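Local coordinates for protein cytochrome c' (Rhodopseudomonas palustris, PDB 1MQV) that carries a covalently bound, high-spin heme without a sixth ligand and is assigned to electron transport, though its exact function is not known, at residues 2-7 with 54-59. The protein carries 3 engineered substitutions. Residues are numbered along the deposited sequence; the frame is centred on the assembly and turned at random.
Sequences TDVIAQ and LFPADS
V4, in the first turn of helix 4-27, sets its branched side chain against the loop 54-59 and shows how a helix start can be docked by close van der Waals fit, for no hydrogen bond crosses between residues 2-7 and 54-59; R8, just beyond, supplies the polar bonds. The two backbones are nearest at V4 and L54, whose CA atoms lie 5.7 Å apart. Both V4 methyls are used. With CG1 anti to the carbonyl carbon (chi1 -75°), CG2 is left in the crowded position between backbone N and carbonyl carbon; it meets P56 tip to tip, 3.8 Å from P56 CD, and also rests near S59 CB. CG1 passes alongside L54, 4.1 Å from L54 CD2, while V4 CB lies near L54 O.

Beside this valine the buried I5 stretches its extended chain (chi2 167°) to S59, placing I5 CD1 3.9 Å from S59 O. The S59 hydroxyl bonds weakly back to P56 O, in a turn also closed by S59 N to P56 O at 3.0 Å.

Toward solvent the fit loosens: Q7, partly exposed and less covered by the loop than V4, crosses L54 at about a right angle, with one close touch at its amide tip, Q7 NE2 3.5 Å from L54 CD2. D3, exposed and clear of the loop, caps the helix instead; its OD1 takes A6 N at 3.1 Å from above the carboxylate plane.

The contact thus ties the beginning of helix 4-27 to the connection between helices 34-50 and 75-95 in the four-helix bundle. R8, the heme-binding residue that follows Q7, hydrogen-bonds L54 O and S59 OG, and F55 turns away to touch the heme and pack edge-to-face with F78 of helix 75-95.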
ATOM      1  N   THR A   2      -9.636 -16.632  11.693  1.00 81.95           N
ATOM      2  CA  THR A   2      -8.324 -17.244  11.507  1.00 73.66           C
ATOM      3  C   THR A   2      -7.255 -16.164  11.690  1.00 67.49           C
ATOM      4  O   THR A   2      -7.594 -15.015  12.019  1.00 54.01           O
ATOM      5  CB  THR A   2      -8.214 -17.886  10.089  1.00 77.28           C
ATOM      6  OG1 THR A   2      -6.901 -18.444   9.900  1.00 76.45           O
ATOM      7  CG2 THR A   2      -8.523 -16.845   8.999  1.00 60.84           C
ATOM      8  N   ASP A   3      -5.987 -16.530  11.466  1.00 51.97           N
ATOM      9  CA  ASP A   3      -4.873 -15.603  11.629  1.00 53.74           C
ATOM     10  C   ASP A   3      -4.839 -14.479  10.596  1.00 44.39           C
ATOM     11  O   ASP A   3      -3.998 -14.461   9.688  1.00 35.08           O
ATOM     12  CB  ASP A   3      -3.536 -16.343  11.606  1.00 48.82           C
ATOM     13  CG  ASP A   3      -2.465 -15.645  12.459  1.00 77.86           C
ATOM     14  OD1 ASP A   3      -2.583 -14.420  12.720  1.00 36.23           O
ATOM     15  OD2 ASP A   3      -1.497 -16.324  12.868  1.00 84.58           O
ATOM     16  N   VAL A   4      -5.758 -13.535  10.749  1.00 39.46           N
ATOM     17  CA  VAL A   4      -5.816 -12.384   9.852  1.00 43.38           C
ATOM     18  C   VAL A   4      -4.572 -11.536   9.997  1.00 34.05           C
ATOM     19  O   VAL A   4      -4.236 -10.799   9.072  1.00 24.90           O
ATOM     20  CB  VAL A   4      -6.996 -11.443  10.170  1.00 28.25           C
ATOM     21  CG1 VAL A   4      -8.297 -12.046   9.701  1.00 35.95           C
ATOM     22  CG2 VAL A   4      -7.031 -11.168  11.678  1.00 38.95           C
ATOM     23  N   ILE A   5      -3.914 -11.592  11.157  1.00 25.29           N
ATOM     24  CA  ILE A   5      -2.711 -10.774  11.351  1.00 26.54           C
ATOM     25  C   ILE A   5      -1.649 -11.343  10.432  1.00 35.55           C
ATOM     26  O   ILE A   5      -0.901 -10.615   9.806  1.00 26.20           O
ATOM     27  CB  ILE A   5      -2.219 -10.781  12.845  1.00 29.45           C
ATOM     28  CG1 ILE A   5      -3.041  -9.778  13.653  1.00 29.76           C
ATOM     29  CG2 ILE A   5      -0.764 -10.306  12.969  1.00 29.64           C
ATOM     30  CD1 ILE A   5      -2.879  -9.926  15.142  1.00 29.92           C
ATOM     31  N   ALA A   6      -1.595 -12.662  10.317  1.00 34.07           N
ATOM     32  CA  ALA A   6      -0.600 -13.230   9.434  1.00 35.19           C
ATOM     33  C   ALA A   6      -0.983 -12.943   7.987  1.00 26.31           C
ATOM     34  O   ALA A   6      -0.114 -12.669   7.147  1.00 30.72           O
ATOM     35  CB  ALA A   6      -0.482 -14.737   9.670  1.00 31.15           C
ATOM     36  N   GLN A   7      -2.272 -12.974   7.680  1.00 23.66           N
ATOM     37  CA  GLN A   7      -2.695 -12.731   6.312  1.00 26.72           C
ATOM     38  C   GLN A   7      -2.362 -11.335   5.854  1.00 27.61           C
ATOM     39  O   GLN A   7      -1.826 -11.134   4.756  1.00 27.88           O
ATOM     40  CB  GLN A   7      -4.199 -12.861   6.160  1.00 30.92           C
ATOM     41  CG  GLN A   7      -4.726 -14.259   6.023  1.00 43.29           C
ATOM     42  CD  GLN A   7      -6.237 -14.266   6.053  1.00 51.68           C
ATOM     43  OE1 GLN A   7      -6.835 -14.770   6.990  1.00 47.79           O
ATOM     44  NE2 GLN A   7      -6.858 -13.691   5.029  1.00 31.99           N
ATOM     45  N   LEU A  54      -9.362  -7.235   6.606  1.00 24.60           N
ATOM     46  CA  LEU A  54      -8.454  -7.949   7.538  1.00 20.74           C
ATOM     47  C   LEU A  54      -8.033  -7.292   8.855  1.00 23.86           C
ATOM     48  O   LEU A  54      -6.999  -7.666   9.438  1.00 28.12           O
ATOM     49  CB  LEU A  54      -7.205  -8.354   6.751  1.00 20.01           C
ATOM     50  CG  LEU A  54      -7.437  -9.155   5.504  1.00 19.61           C
ATOM     51  CD1 LEU A  54      -6.059  -9.371   4.821  1.00 24.01           C
ATOM     52  CD2 LEU A  54      -8.028 -10.519   5.876  1.00 27.61           C
ATOM     53  N   PHE A  55      -8.783  -6.284   9.315  1.00 21.60           N
ATOM     54  CA  PHE A  55      -8.462  -5.622  10.569  1.00 21.11           C
ATOM     55  C   PHE A  55      -9.660  -5.655  11.535  1.00 31.11           C
ATOM     56  O   PHE A  55     -10.262  -4.640  11.839  1.00 24.40           O
ATOM     57  CB  PHE A  55      -8.015  -4.153  10.335  1.00 23.84           C
ATOM     58  CG  PHE A  55      -6.649  -4.035   9.692  1.00 23.84           C
ATOM     59  CD1 PHE A  55      -6.505  -4.175   8.302  1.00 22.11           C
ATOM     60  CD2 PHE A  55      -5.501  -3.846  10.471  1.00 27.47           C
ATOM     61  CE1 PHE A  55      -5.249  -4.136   7.707  1.00 19.62           C
ATOM     62  CE2 PHE A  55      -4.225  -3.801   9.875  1.00 25.30           C
ATOM     63  CZ  PHE A  55      -4.110  -3.946   8.484  1.00 22.65           C
ATOM     64  N   PRO A  56     -10.011  -6.843  12.045  1.00 30.30           N
ATOM     65  CA  PRO A  56     -11.148  -6.939  12.974  1.00 24.79           C
ATOM     66  C   PRO A  56     -10.789  -6.489  14.387  1.00 24.02           C
ATOM     67  O   PRO A  56      -9.665  -6.672  14.832  1.00 25.75           O
ATOM     68  CB  PRO A  56     -11.505  -8.428  12.928  1.00 31.48           C
ATOM     69  CG  PRO A  56     -10.121  -9.085  12.801  1.00 23.64           C
ATOM     70  CD  PRO A  56      -9.331  -8.147  11.858  1.00 29.78           C
ATOM     71  N   ALA A  57     -11.746  -5.896  15.101  1.00 25.64           N
ATOM     72  CA  ALA A  57     -11.473  -5.463  16.470  1.00 27.50           C
ATOM     73  C   ALA A  57     -11.054  -6.651  17.386  1.00 26.71           C
ATOM     74  O   ALA A  57     -10.302  -6.459  18.339  1.00 31.51           O
ATOM     75  CB  ALA A  57     -12.702  -4.734  17.041  1.00 28.78           C
ATOM     76  N   ASP A  58     -11.511  -7.870  17.101  1.00 32.87           N
ATOM     77  CA  ASP A  58     -11.114  -8.996  17.963  1.00 28.32           C
ATOM     78  C   ASP A  58      -9.644  -9.395  17.769  1.00 44.86           C
ATOM     79  O   ASP A  58      -9.162 -10.369  18.345  1.00 35.06           O
ATOM     80  CB  ASP A  58     -12.044 -10.218  17.796  1.00 41.40           C
ATOM     81  CG  ASP A  58     -12.129 -10.721  16.376  1.00 50.69           C
ATOM     82  OD1 ASP A  58     -11.105 -10.717  15.677  1.00 42.24           O
ATOM     83  OD2 ASP A  58     -13.228 -11.145  15.958  1.00 83.35           O
ATOM     84  N   SER A  59      -8.926  -8.639  16.948  1.00 39.74           N
ATOM     85  CA  SER A  59      -7.533  -8.931  16.763  1.00 28.63           C
ATOM     86  C   SER A  59      -6.704  -7.778  17.330  1.00 29.67           C
ATOM     87  O   SER A  59      -5.470  -7.724  17.146  1.00 31.94           O
ATOM     88  CB  SER A  59      -7.229  -9.126  15.292  1.00 37.80           C
ATOM     89  OG  SER A  59      -6.517  -8.012  14.811  1.00 53.74           O
TER